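Local coordinates for protein putative sulfatase yidJ (Bacteroides fragilis, PDB 2QZU) that probably hydrolyses sulfate esters as an arylsulfatase-like, metal-binding enzyme of the sulfatase family, at residues Q37-A42 with N274-Y279; N229-G234 with A281-V286; E49-P54 with E244-L249; T266-Y271 with E322-D327. All blocks are in the same frame, centred on the assembly; numbering follows the deposited sequence.

Contact 1: residues Q37-A42 with N274-Y279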
loop_
_atom_site.group_PDB
_atom_site.type_symbol
_atom_site.label_atom_id
_atom_site.label_comp_id
_atom_site.label_asym_id
_atom_site.label_seq_id
_atom_site.Cartn_x
_atom_site.Cartn_y
_atom_site.Cartn_z
ATOM N N GLN A 37 -14.118 8.313 7.906
ATOM C CA GLN A 37 -14.519 7.862 6.577
ATOM C C GLN A 37 -15.594 6.774 6.564
ATOM O O GLN A 37 -15.568 5.875 5.718
ATOM C CB GLN A 37 -13.267 7.384 5.840
ATOM C CG GLN A 37 -13.379 7.316 4.332
ATOM C CD GLN A 37 -12.034 7.550 3.673
ATOM O OE1 GLN A 37 -11.450 8.628 3.807
ATOM N NE2 GLN A 37 -11.534 6.547 2.965
ATOM N N TYR A 38 -16.552 6.886 7.480
ATOM C CA TYR A 38 -17.647 5.923 7.604
ATOM C C TYR A 38 -18.916 6.455 6.912
ATOM O O TYR A 38 -19.468 7.479 7.316
ATOM C CB TYR A 38 -17.919 5.670 9.097
ATOM C CG TYR A 38 -18.805 4.478 9.414
ATOM C CD1 TYR A 38 -20.093 4.373 8.885
ATOM C CD2 TYR A 38 -18.357 3.466 10.264
ATOM C CE1 TYR A 38 -20.914 3.283 9.196
ATOM C CE2 TYR A 38 -19.172 2.375 10.583
ATOM C CZ TYR A 38 -20.447 2.293 10.043
ATOM O OH TYR A 38 -21.259 1.221 10.347
ATOM N N ARG A 39 -19.375 5.758 5.872
ATOM C CA ARG A 39 -20.579 6.167 5.139
ATOM C C ARG A 39 -21.861 5.946 5.933
ATOM O O ARG A 39 -22.038 4.910 6.574
ATOM C CB ARG A 39 -20.695 5.413 3.811
ATOM C CG ARG A 39 -19.705 5.866 2.757
ATOM C CD ARG A 39 -20.045 5.307 1.377
ATOM N NE ARG A 39 -19.898 3.855 1.281
ATOM C CZ ARG A 39 -20.878 2.978 1.488
ATOM N NH1 ARG A 39 -22.095 3.392 1.813
ATOM N NH2 ARG A 39 -20.642 1.680 1.352
ATOM N N GLY A 40 -22.765 6.917 5.858
ATOM C CA GLY A 40 -24.021 6.828 6.580
ATOM C C GLY A 40 -24.883 5.610 6.282
ATOM O O GLY A 40 -25.496 5.052 7.193
ATOM N N ASP A 41 -24.949 5.185 5.024
ATOM C CA ASP A 41 -25.778 4.030 4.688
ATOM C C ASP A 41 -25.132 2.684 4.989
ATOM O O ASP A 41 -25.762 1.644 4.812
ATOM C CB ASP A 41 -26.203 4.069 3.213
ATOM C CG ASP A 41 -27.184 5.191 2.919
ATOM O OD1 ASP A 41 -27.899 5.612 3.853
ATOM O OD2 ASP A 41 -27.249 5.641 1.756
ATOM N N ALA A 42 -23.887 2.699 5.454
ATOM C CA ALA A 42 -23.190 1.456 5.766
ATOM C C ALA A 42 -23.477 0.993 7.192
ATOM O O ALA A 42 -22.565 0.673 7.949
ATOM C CB ALA A 42 -21.687 1.625 5.559
ATOM N N ASN A 274 -13.061 -3.741 -6.019
ATOM C CA ASN A 274 -11.857 -4.293 -5.408
ATOM C C ASN A 274 -11.669 -3.920 -3.936
ATOM O O ASN A 274 -10.856 -4.531 -3.247
ATOM C CB ASN A 274 -10.626 -3.830 -6.197
ATOM C CG ASN A 274 -9.374 -4.613 -5.851
ATOM O OD1 ASN A 274 -8.269 -4.071 -5.867
ATOM N ND2 ASN A 274 -9.540 -5.896 -5.551
ATOM N N ASN A 275 -12.416 -2.928 -3.456
ATOM C CA ASN A 275 -12.263 -2.476 -2.074
ATOM C C ASN A 275 -13.485 -2.542 -1.159
ATOM O O ASN A 275 -13.350 -2.377 0.055
ATOM C CB ASN A 275 -11.733 -1.039 -2.068
ATOM C CG ASN A 275 -10.318 -0.938 -2.594
ATOM O OD1 ASN A 275 -9.361 -1.302 -1.905
ATOM N ND2 ASN A 275 -10.174 -0.456 -3.823
ATOM N N ILE A 276 -14.666 -2.784 -1.716
ATOM C CA ILE A 276 -15.868 -2.823 -0.890
ATOM C C ILE A 276 -15.854 -3.902 0.197
ATOM O O ILE A 276 -16.339 -3.666 1.308
ATOM C CB ILE A 276 -17.150 -2.957 -1.765
ATOM C CG1 ILE A 276 -18.397 -2.713 -0.907
ATOM C CG2 ILE A 276 -17.206 -4.324 -2.424
ATOM C CD1 ILE A 276 -18.483 -1.315 -0.318
ATOM N N ARG A 277 -15.291 -5.072 -0.100
ATOM C CA ARG A 277 -15.233 -6.148 0.892
ATOM C C ARG A 277 -14.431 -5.754 2.124
ATOM O O ARG A 277 -14.874 -5.967 3.257
ATOM C CB ARG A 277 -14.612 -7.418 0.296
ATOM C CG ARG A 277 -15.556 -8.234 -0.564
ATOM C CD ARG A 277 -14.960 -9.597 -0.911
ATOM N NE ARG A 277 -15.857 -10.364 -1.770
ATOM C CZ ARG A 277 -15.607 -11.592 -2.211
ATOM N NH1 ARG A 277 -14.480 -12.205 -1.874
ATOM N NH2 ARG A 277 -16.486 -12.205 -2.993
ATOM N N ASN A 278 -13.246 -5.191 1.906
ATOM C CA ASN A 278 -12.402 -4.793 3.024
ATOM C C ASN A 278 -12.972 -3.581 3.747
ATOM O O ASN A 278 -12.743 -3.410 4.942
ATOM C CB ASN A 278 -10.970 -4.539 2.547
ATOM C CG ASN A 278 -10.188 -5.832 2.359
ATOM O OD1 ASN A 278 -9.187 -5.872 1.642
ATOM N ND2 ASN A 278 -10.640 -6.893 3.016
ATOM N N TYR A 279 -13.721 -2.748 3.029
ATOM C CA TYR A 279 -14.344 -1.583 3.655
ATOM C C TYR A 279 -15.363 -2.109 4.671
ATOM O O TYR A 279 -15.407 -1.657 5.821
ATOM C CB TYR A 279 -15.056 -0.717 2.611
ATOM C CG TYR A 279 -15.648 0.563 3.167
ATOM C CD1 TYR A 279 -14.830 1.570 3.690
ATOM C CD2 TYR A 279 -17.026 0.773 3.162
ATOM C CE1 TYR A 279 -15.376 2.760 4.192
ATOM C CE2 TYR A 279 -17.582 1.954 3.661
ATOM C CZ TYR A 279 -16.751 2.942 4.172
ATOM O OH TYR A 279 -17.304 4.110 4.650
#
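Tyr279 has CG anti to its backbone N (chi1 -176°), and its hydroxyl lies between Gln37 O and Arg39 N. There the oxygen serves both ways. It donates to Gln37 O, with Tyr279 OH to Gln37 O at 2.7 Å, in the carbonyl plane and on a lone pair, and it accepts from Arg39 N, the N lying 2.9 Å from Tyr279 OH. A tyrosine suits the place because one hydroxyl at the end of a long, rigid ring can satisfy two buried backbone groups. Arg39 has CG anti to its carbonyl carbon (chi1 -73°), and the chain bends farther out, at chi3. Its guanidinium passes obliquely by the ring, the planes 28° apart, with Arg39 NE 3.8 Å from Tyr279 CE2. Ile276 CD1 comes to the guanidinium edge, 4.1 Å from Arg39 NH2. The charge itself is met by a salt bridge to Glu49, while Gln37 turns its amide oxygen to Lys326. A type I turn from Arg39 to Ala42 follows. The contact thus joins the loop after strand 29-35, a central strand of the alkaline-phosphatase-like sheet, to the long helix 267-299, with helix 251-254 packed against Ile276.

Contact 2: residues N229-G234 with A281-V286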
loop_
_atom_site.group_PDB
_atom_site.type_symbol
_atom_site.label_atom_id
_atom_site.label_comp_id
_atom_site.label_asym_id
_atom_site.label_seq_id
_atom_site.Cartn_x
_atom_site.Cartn_y
_atom_site.Cartn_z
ATOM N N ASN A 229 -9.670 5.257 13.392
ATOM C CA ASN A 229 -9.254 5.523 12.019
ATOM C C ASN A 229 -10.027 4.692 10.989
ATOM O O ASN A 229 -10.624 5.250 10.068
ATOM C CB ASN A 229 -7.742 5.311 11.879
ATOM C CG ASN A 229 -7.136 6.180 10.793
ATOM O OD1 ASN A 229 -7.691 6.301 9.703
ATOM N ND2 ASN A 229 -5.993 6.791 11.085
ATOM N N PRO A 230 -10.020 3.350 11.113
ATOM C CA PRO A 230 -10.782 2.582 10.120
ATOM C C PRO A 230 -12.238 3.049 10.237
ATOM O O PRO A 230 -12.658 3.473 11.309
ATOM C CB PRO A 230 -10.618 1.139 10.593
ATOM C CG PRO A 230 -9.293 1.154 11.321
ATOM C CD PRO A 230 -9.344 2.461 12.078
ATOM N N PRO A 231 -13.036 2.939 9.160
ATOM C CA PRO A 231 -12.748 2.400 7.829
ATOM C C PRO A 231 -11.990 3.296 6.848
ATOM O O PRO A 231 -12.135 3.142 5.637
ATOM C CB PRO A 231 -14.132 2.026 7.315
ATOM C CG PRO A 231 -14.975 3.126 7.862
ATOM C CD PRO A 231 -14.467 3.286 9.279
ATOM N N HIS A 232 -11.197 4.231 7.360
ATOM C CA HIS A 232 -10.396 5.097 6.497
ATOM C C HIS A 232 -9.350 4.197 5.839
ATOM O O HIS A 232 -9.035 3.128 6.362
ATOM C CB HIS A 232 -9.735 6.200 7.328
ATOM C CG HIS A 232 -8.847 7.112 6.539
ATOM N ND1 HIS A 232 -7.509 6.850 6.330
ATOM C CD2 HIS A 232 -9.096 8.299 5.939
ATOM C CE1 HIS A 232 -6.973 7.841 5.638
ATOM N NE2 HIS A 232 -7.914 8.733 5.388
ATOM N N THR A 233 -8.803 4.632 4.707
ATOM C CA THR A 233 -7.848 3.818 3.970
ATOM C C THR A 233 -6.792 3.076 4.713
ATOM O O THR A 233 -6.308 3.480 5.777
ATOM C CB THR A 233 -7.155 4.566 2.839
ATOM O OG1 THR A 233 -6.757 5.859 3.294
ATOM C CG2 THR A 233 -8.081 4.655 1.628
ATOM N N GLY A 234 -6.396 2.014 4.030
ATOM C CA GLY A 234 -5.481 1.042 4.541
ATOM C C GLY A 234 -6.656 0.116 4.761
ATOM O O GLY A 234 -6.804 -0.473 5.822
ATOM N N ALA A 281 -15.342 -5.041 6.041
ATOM C CA ALA A 281 -14.602 -5.759 7.080
ATOM C C ALA A 281 -14.171 -4.776 8.165
ATOM O O ALA A 281 -14.306 -5.057 9.358
ATOM C CB ALA A 281 -13.367 -6.460 6.480
ATOM N N CYS A 282 -13.666 -3.619 7.742
ATOM C CA CYS A 282 -13.233 -2.586 8.677
ATOM C C CYS A 282 -14.397 -2.123 9.530
ATOM O O CYS A 282 -14.264 -1.974 10.742
ATOM C CB CYS A 282 -12.652 -1.384 7.928
ATOM S SG CYS A 282 -10.974 -1.620 7.272
ATOM N N ILE A 283 -15.537 -1.889 8.887
ATOM C CA ILE A 283 -16.722 -1.439 9.594
ATOM C C ILE A 283 -17.178 -2.457 10.631
ATOM O O ILE A 283 -17.484 -2.096 11.765
ATOM C CB ILE A 283 -17.861 -1.134 8.608
ATOM C CG1 ILE A 283 -17.543 0.169 7.869
ATOM C CG2 ILE A 283 -19.190 -1.043 9.347
ATOM C CD1 ILE A 283 -18.579 0.584 6.833
ATOM N N THR A 284 -17.213 -3.728 10.249
ATOM C CA THR A 284 -17.626 -4.758 11.187
ATOM C C THR A 284 -16.645 -4.831 12.357
ATOM O O THR A 284 -17.050 -5.034 13.501
ATOM C CB THR A 284 -17.742 -6.120 10.478
ATOM O OG1 THR A 284 -18.818 -6.055 9.534
ATOM C CG2 THR A 284 -18.034 -7.230 11.481
ATOM N N GLY A 285 -15.360 -4.634 12.070
ATOM C CA GLY A 285 -14.357 -4.653 13.121
ATOM C C GLY A 285 -14.549 -3.459 14.043
ATOM O O GLY A 285 -14.456 -3.574 15.265
ATOM N N VAL A 286 -14.813 -2.299 13.453
ATOM C CA VAL A 286 -15.041 -1.096 14.244
ATOM C C VAL A 286 -16.269 -1.341 15.123
ATOM O O VAL A 286 -16.265 -1.033 16.314
ATOM C CB VAL A 286 -15.274 0.136 13.330
ATOM C CG1 VAL A 286 -15.947 1.260 14.105
ATOM C CG2 VAL A 286 -13.934 0.628 12.784
#
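Pro231 lays its ring against one side of the helix, where Cys282 and Ile283 receive it. Its CB is 3.8 Å from Cys282 CB, and its CG is 3.9 Å from Ile283 CG1. The isoleucine branch lies there because CG1 stands anti to the carbonyl carbon (chi1 -73°); proline ring and isoleucine chain run obliquely to one another. In Cys282 it is the CB that touches, so this small residue lets the loop come close, with Pro231 CA and Cys282 CA 5.1 Å apart. One turn on, Val286 has CG1 anti to its backbone N (chi1 162°), leaving CG2 anti to the carbonyl carbon, 3.4 Å from Pro230 O and 4.0 Å from Pro230 CB. The contact packs the loop that leaves the C-terminal end of strand 222-228 in the central sheet against helix 267-299, as in the alkaline phosphatase superfamily. A cis peptide joins the two prolines and folds the chain back, with His232 N bonded to Asn229 O at 2.9 Å. The CB atoms of both prolines point to the helix, that of His232 from it. Pro230 O is buried without a hydrogen-bonding partner in the model. Pro231 and Val286 also touch Ala35 on strand 29-35.

Contact 3: residues E49-P54 with E244-L249; sequences EPVKTP and EIYKDL
Tyr246 and Lys52 slide past each other in opposite directions, the ring reaching in from the 244-249 loop as the lysine chain runs outward. Tyr246 OH meets the lysine at its backbone: Lys52 N donates to it over 2.8 Å, almost straight at 176° and in the plane of the ring. Pro50 O sits at the ring edge, 3.7 Å from Tyr246 CE1. In Val51, chi1 of 61° puts CG1 between the backbone N and the carbonyl carbon, leaving CG2 anti to N and 3.5 Å from Tyr246 OH. Two aliphatic pairs flank this centre. Lys52 CD rests 3.6 Å from Ile245 CG2, the two chains crossing obliquely, and the same methyl lies over a face of the Tyr246 ring, offset toward its rim. Pro50 CG meets Leu249 CD1 at 3.9 Å, their side chains at about a right angle. Lysine suits this exposed edge because its methylenes pack while its amine leads away. Two type I turns shape the facing loop. Tyr246 OH and Lys52 O both bond to Thr284 OG1 on helix 267-299, which implies a polar link between two loops and that helix, with Tyr246 and Val51 buried and Pro50, Lys52 and Ile245 exposed.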
loop_
_atom_site.group_PDB
_atom_site.type_symbol
_atom_site.label_atom_id
_atom_site.label_comp_id
_atom_site.label_asym_id
_atom_site.label_seq_id
_atom_site.Cartn_x
_atom_site.Cartn_y
_atom_site.Cartn_z
ATOM N N GLU A 49 -27.507 -1.866 2.664
ATOM C CA GLU A 49 -26.307 -2.621 2.314
ATOM C C GLU A 49 -26.134 -3.813 3.247
ATOM O O GLU A 49 -26.512 -3.754 4.419
ATOM C CB GLU A 49 -25.076 -1.709 2.383
ATOM C CG GLU A 49 -25.227 -0.450 1.539
ATOM C CD GLU A 49 -24.014 0.461 1.583
ATOM O OE1 GLU A 49 -24.141 1.622 1.140
ATOM O OE2 GLU A 49 -22.936 0.025 2.042
ATOM N N PRO A 50 -25.557 -4.914 2.739
ATOM C CA PRO A 50 -25.350 -6.119 3.545
ATOM C C PRO A 50 -24.132 -6.086 4.465
ATOM O O PRO A 50 -23.395 -7.070 4.572
ATOM C CB PRO A 50 -25.247 -7.212 2.491
ATOM C CG PRO A 50 -24.482 -6.522 1.414
ATOM C CD PRO A 50 -25.134 -5.144 1.343
ATOM N N VAL A 51 -23.913 -4.955 5.125
ATOM C CA VAL A 51 -22.792 -4.847 6.043
ATOM C C VAL A 51 -23.300 -5.221 7.434
ATOM O O VAL A 51 -24.417 -4.865 7.814
ATOM C CB VAL A 51 -22.196 -3.415 6.040
ATOM C CG1 VAL A 51 -23.241 -2.400 6.477
ATOM C CG2 VAL A 51 -20.974 -3.365 6.944
ATOM N N LYS A 52 -22.481 -5.954 8.184
ATOM C CA LYS A 52 -22.858 -6.399 9.518
ATOM C C LYS A 52 -22.353 -5.475 10.614
ATOM O O LYS A 52 -21.145 -5.314 10.792
ATOM C CB LYS A 52 -22.340 -7.818 9.756
ATOM C CG LYS A 52 -22.899 -8.838 8.772
ATOM C CD LYS A 52 -22.342 -10.224 9.029
ATOM C CE LYS A 52 -22.924 -11.234 8.052
ATOM N NZ LYS A 52 -24.406 -11.324 8.171
ATOM N N THR A 53 -23.291 -4.872 11.342
ATOM C CA THR A 53 -22.985 -3.961 12.443
ATOM C C THR A 53 -23.950 -4.265 13.589
ATOM O O THR A 53 -24.766 -3.429 13.971
ATOM C CB THR A 53 -23.164 -2.480 12.020
ATOM O OG1 THR A 53 -24.515 -2.254 11.594
ATOM C CG2 THR A 53 -22.219 -2.134 10.881
ATOM N N PRO A 54 -23.859 -5.473 14.160
ATOM C CA PRO A 54 -24.763 -5.825 15.258
ATOM C C PRO A 54 -24.730 -4.914 16.488
ATOM O O PRO A 54 -25.764 -4.676 17.112
ATOM C CB PRO A 54 -24.370 -7.268 15.578
ATOM C CG PRO A 54 -22.904 -7.308 15.229
ATOM C CD PRO A 54 -22.876 -6.545 13.918
ATOM N N GLU A 244 -12.965 -12.541 6.692
ATOM C CA GLU A 244 -13.617 -13.836 6.483
ATOM C C GLU A 244 -15.133 -13.711 6.389
ATOM O O GLU A 244 -15.785 -14.484 5.693
ATOM C CB GLU A 244 -13.281 -14.798 7.629
ATOM C CG GLU A 244 -12.409 -15.977 7.234
ATOM C CD GLU A 244 -10.945 -15.765 7.572
ATOM O OE1 GLU A 244 -10.627 -15.641 8.774
ATOM O OE2 GLU A 244 -10.116 -15.725 6.638
ATOM N N ILE A 245 -15.688 -12.741 7.105
ATOM C CA ILE A 245 -17.128 -12.524 7.114
ATOM C C ILE A 245 -17.681 -12.159 5.738
ATOM O O ILE A 245 -18.837 -12.451 5.434
ATOM C CB ILE A 245 -17.495 -11.414 8.131
ATOM C CG1 ILE A 245 -17.142 -11.882 9.548
ATOM C CG2 ILE A 245 -18.981 -11.071 8.038
ATOM C CD1 ILE A 245 -17.279 -10.804 10.601
ATOM N N TYR A 246 -16.852 -11.537 4.904
ATOM C CA TYR A 246 -17.283 -11.117 3.573
ATOM C C TYR A 246 -16.641 -11.890 2.420
ATOM O O TYR A 246 -16.700 -11.454 1.268
ATOM C CB TYR A 246 -17.011 -9.620 3.413
ATOM C CG TYR A 246 -17.771 -8.790 4.423
ATOM C CD1 TYR A 246 -19.121 -8.500 4.234
ATOM C CD2 TYR A 246 -17.159 -8.352 5.598
ATOM C CE1 TYR A 246 -19.849 -7.797 5.191
ATOM C CE2 TYR A 246 -17.877 -7.646 6.568
ATOM C CZ TYR A 246 -19.222 -7.376 6.353
ATOM O OH TYR A 246 -19.945 -6.700 7.302
ATOM N N LYS A 247 -16.045 -13.036 2.729
ATOM C CA LYS A 247 -15.392 -13.853 1.714
ATOM C C LYS A 247 -16.352 -14.316 0.621
ATOM O O LYS A 247 -15.935 -14.559 -0.510
ATOM C CB LYS A 247 -14.730 -15.076 2.358
ATOM C CG LYS A 247 -15.702 -16.055 2.997
ATOM C CD LYS A 247 -14.979 -17.291 3.514
ATOM C CE LYS A 247 -15.950 -18.276 4.146
ATOM N NZ LYS A 247 -15.265 -19.512 4.620
ATOM N N ASP A 248 -17.635 -14.438 0.958
ATOM C CA ASP A 248 -18.634 -14.885 -0.013
ATOM C C ASP A 248 -19.558 -13.764 -0.482
ATOM O O ASP A 248 -20.554 -14.020 -1.158
ATOM C CB ASP A 248 -19.481 -16.018 0.574
ATOM C CG ASP A 248 -18.646 -17.206 1.017
ATOM O OD1 ASP A 248 -17.825 -17.694 0.212
ATOM O OD2 ASP A 248 -18.817 -17.655 2.170
ATOM N N LEU A 249 -19.227 -12.528 -0.118
ATOM C CA LEU A 249 -20.035 -11.376 -0.508
ATOM C C LEU A 249 -20.127 -11.259 -2.030
ATOM O O LEU A 249 -19.119 -11.356 -2.727
ATOM C CB LEU A 249 -19.426 -10.091 0.068
ATOM C CG LEU A 249 -20.150 -8.778 -0.243
ATOM C CD1 LEU A 249 -21.510 -8.770 0.432
ATOM C CD2 LEU A 249 -19.312 -7.604 0.242
#

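Contact 4: residues T266-Y271 with E322-D327; sequences TEMGDY and ENAGKD
Met268, a selenomethionine in this crystal, folds its chain over the backbone of Glu322 to Ala324. Its CG lies 3.3 Å from Glu322 OE1, its selenium, SE, is 4.0 Å from Ala324 N, and CE reaches the alanine methyl, 4.2 Å from Ala324 CB. The bend at chi2 (-61°) turns SE along this path, and the long, flexible chain follows this uneven surface. Tyr271, one turn on, brings CE2 to within 4.2 Å of Ala324 CB, so the small methyl is touched by both side chains. No direct hydrogen bond crosses; two waters do the polar work. The first accepts from Met268 N and donates to Glu322 OE1, 2.8 Å from that oxygen. The second lies in the plane of the Tyr271 ring, at its edge, hydrogen-bonded to Tyr271 OH and donating to Ala324 O.

The water on Met268 N sits at the first turn of helix 267-299, where amide groups have no acceptor from a preceding turn. Thr266 is the N-cap: its OG1 accepts from Gly269 N at 2.9 Å. Glycine, having no CB, leaves that hydroxyl oxygen close room beside its N. The carboxylate of Glu322, near the start of the helix, probably also gains from the positive end of its dipole. The bend of Glu322 at chi2 (-64°) brings CD, and with it the carboxylate, back toward Met268, and its side chain also touches Pro262. Farther out, Asp270 OD1 bonds to Gly265 N just before the cap. Lys219 of the second subunit packs on Met268 and Ala324, and Gln220 of that subunit on Tyr271.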
loop_
_atom_site.group_PDB
_atom_site.type_symbol
_atom_site.label_atom_id
_atom_site.label_comp_id
_atom_site.label_asym_id
_atom_site.label_seq_id
_atom_site.Cartn_x
_atom_site.Cartn_y
_atom_site.Cartn_z
ATOM N N THR A 266 -13.695 -0.624 -15.840
ATOM C CA THR A 266 -13.237 0.763 -15.811
ATOM C C THR A 266 -12.368 0.976 -14.577
ATOM O O THR A 266 -12.424 0.194 -13.628
ATOM C CB THR A 266 -14.418 1.761 -15.757
ATOM O OG1 THR A 266 -15.116 1.613 -14.513
ATOM C CG2 THR A 266 -15.383 1.509 -16.907
ATOM N N GLU A 267 -11.564 2.032 -14.589
ATOM C CA GLU A 267 -10.688 2.329 -13.465
ATOM C C GLU A 267 -11.443 2.474 -12.148
ATOM O O GLU A 267 -11.107 1.829 -11.153
ATOM C CB GLU A 267 -9.891 3.606 -13.732
ATOM C CG GLU A 267 -8.764 3.435 -14.734
ATOM C CD GLU A 267 -7.755 2.391 -14.297
ATOM O OE1 GLU A 267 -7.173 2.546 -13.200
ATOM O OE2 GLU A 267 -7.543 1.415 -15.049
HETATM N N MSE A 268 -12.469 3.317 -12.149
HETATM C CA MSE A 268 -13.243 3.564 -10.939
HETATM C C MSE A 268 -14.244 2.464 -10.603
HETATM O O MSE A 268 -14.570 2.257 -9.435
HETATM C CB MSE A 268 -13.950 4.915 -11.044
HETATM C CG MSE A 268 -13.000 6.107 -11.032
HETATM SE SE MSE A 268 -11.941 6.246 -9.403
HETATM C CE MSE A 268 -10.725 7.657 -9.942
ATOM N N GLY A 269 -14.739 1.764 -11.618
ATOM C CA GLY A 269 -15.674 0.686 -11.361
ATOM C C GLY A 269 -14.955 -0.466 -10.677
ATOM O O GLY A 269 -15.490 -1.101 -9.765
ATOM N N ASP A 270 -13.730 -0.742 -11.115
ATOM C CA ASP A 270 -12.953 -1.819 -10.514
ATOM C C ASP A 270 -12.469 -1.413 -9.132
ATOM O O ASP A 270 -12.349 -2.251 -8.241
ATOM C CB ASP A 270 -11.758 -2.195 -11.394
ATOM C CG ASP A 270 -12.175 -2.898 -12.667
ATOM O OD1 ASP A 270 -13.247 -3.545 -12.663
ATOM O OD2 ASP A 270 -11.429 -2.813 -13.666
ATOM N N TYR A 271 -12.199 -0.124 -8.954
ATOM C CA TYR A 271 -11.745 0.375 -7.664
ATOM C C TYR A 271 -12.818 0.104 -6.607
ATOM O O TYR A 271 -12.514 -0.335 -5.496
ATOM C CB TYR A 271 -11.458 1.876 -7.739
ATOM C CG TYR A 271 -10.882 2.442 -6.453
ATOM C CD1 TYR A 271 -9.614 2.061 -6.004
ATOM C CD2 TYR A 271 -11.616 3.334 -5.670
ATOM C CE1 TYR A 271 -9.095 2.553 -4.806
ATOM C CE2 TYR A 271 -11.107 3.830 -4.473
ATOM C CZ TYR A 271 -9.849 3.438 -4.045
ATOM O OH TYR A 271 -9.350 3.925 -2.858
ATOM N N GLU A 322 -17.079 8.499 -10.398
ATOM C CA GLU A 322 -15.713 8.595 -10.906
ATOM C C GLU A 322 -14.764 9.281 -9.920
ATOM O O GLU A 322 -13.711 9.781 -10.313
ATOM C CB GLU A 322 -15.687 9.354 -12.239
ATOM C CG GLU A 322 -16.560 8.768 -13.342
ATOM C CD GLU A 322 -16.121 7.387 -13.794
ATOM O OE1 GLU A 322 -14.976 6.988 -13.492
ATOM O OE2 GLU A 322 -16.921 6.702 -14.467
ATOM N N ASN A 323 -15.147 9.304 -8.644
ATOM C CA ASN A 323 -14.334 9.910 -7.592
ATOM C C ASN A 323 -13.816 8.832 -6.648
ATOM O O ASN A 323 -14.592 8.007 -6.148
ATOM C CB ASN A 323 -15.152 10.918 -6.776
ATOM C CG ASN A 323 -15.337 12.237 -7.490
ATOM O OD1 ASN A 323 -16.029 12.320 -8.508
ATOM N ND2 ASN A 323 -14.716 13.284 -6.959
ATOM N N ALA A 324 -12.516 8.838 -6.397
ATOM C CA ALA A 324 -11.940 7.856 -5.504
ATOM C C ALA A 324 -12.092 8.226 -4.034
ATOM O O ALA A 324 -12.322 7.356 -3.189
ATOM C CB ALA A 324 -10.413 7.734 -5.799
ATOM N N GLY A 325 -12.032 9.527 -3.750
ATOM C CA GLY A 325 -12.075 9.943 -2.341
ATOM C C GLY A 325 -13.348 10.604 -1.929
ATOM O O GLY A 325 -14.416 10.128 -2.293
ATOM N N LYS A 326 -13.227 11.605 -1.059
ATOM C CA LYS A 326 -14.398 12.390 -0.689
ATOM C C LYS A 326 -14.077 13.864 -1.074
ATOM O O LYS A 326 -13.463 14.140 -2.115
ATOM C CB LYS A 326 -14.779 12.313 0.771
ATOM C CG LYS A 326 -13.779 12.926 1.714
ATOM C CD LYS A 326 -12.356 12.611 1.319
ATOM C CE LYS A 326 -11.921 11.261 1.836
ATOM N NZ LYS A 326 -10.660 11.367 2.632
ATOM N N ASP A 327 -14.484 14.799 -0.221
ATOM C CA ASP A 327 -14.277 16.223 -0.452
ATOM C C ASP A 327 -15.159 16.683 -1.628
ATOM O O ASP A 327 -14.711 17.434 -2.495
ATOM C CB ASP A 327 -12.806 16.526 -0.772
ATOM C CG ASP A 327 -12.466 18.006 -0.553
ATOM O OD1 ASP A 327 -13.385 18.774 -0.254
ATOM O OD2 ASP A 327 -11.290 18.403 -0.669
HETATM O O HOH W 1 -13.266 5.008 -14.405
HETATM O O HOH W 2 -11.177 5.469 -1.259
#

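In the fold
Contacts 1, 2 and 4 all use helix 267-299, contact 4 at its N-terminal start and contacts 1 and 2 farther along, while contact 3 reaches the same helix through Thr284. Contacts 1 and 2 are buried, their centres about 8 Å apart, and they touch at several points, among them Tyr279 on Pro231. The first uses a hydroxyl to satisfy backbone groups, the second is purely apolar. Contact 3 is only partly buried and mixes a tyrosine hydrogen bond with aliphatic packing; the Arg39 to Glu49 salt bridge ties it to contact 1. Contact 4, at the surface, combines packing with two water bridges; like contacts 1 and 2 it touches the second subunit.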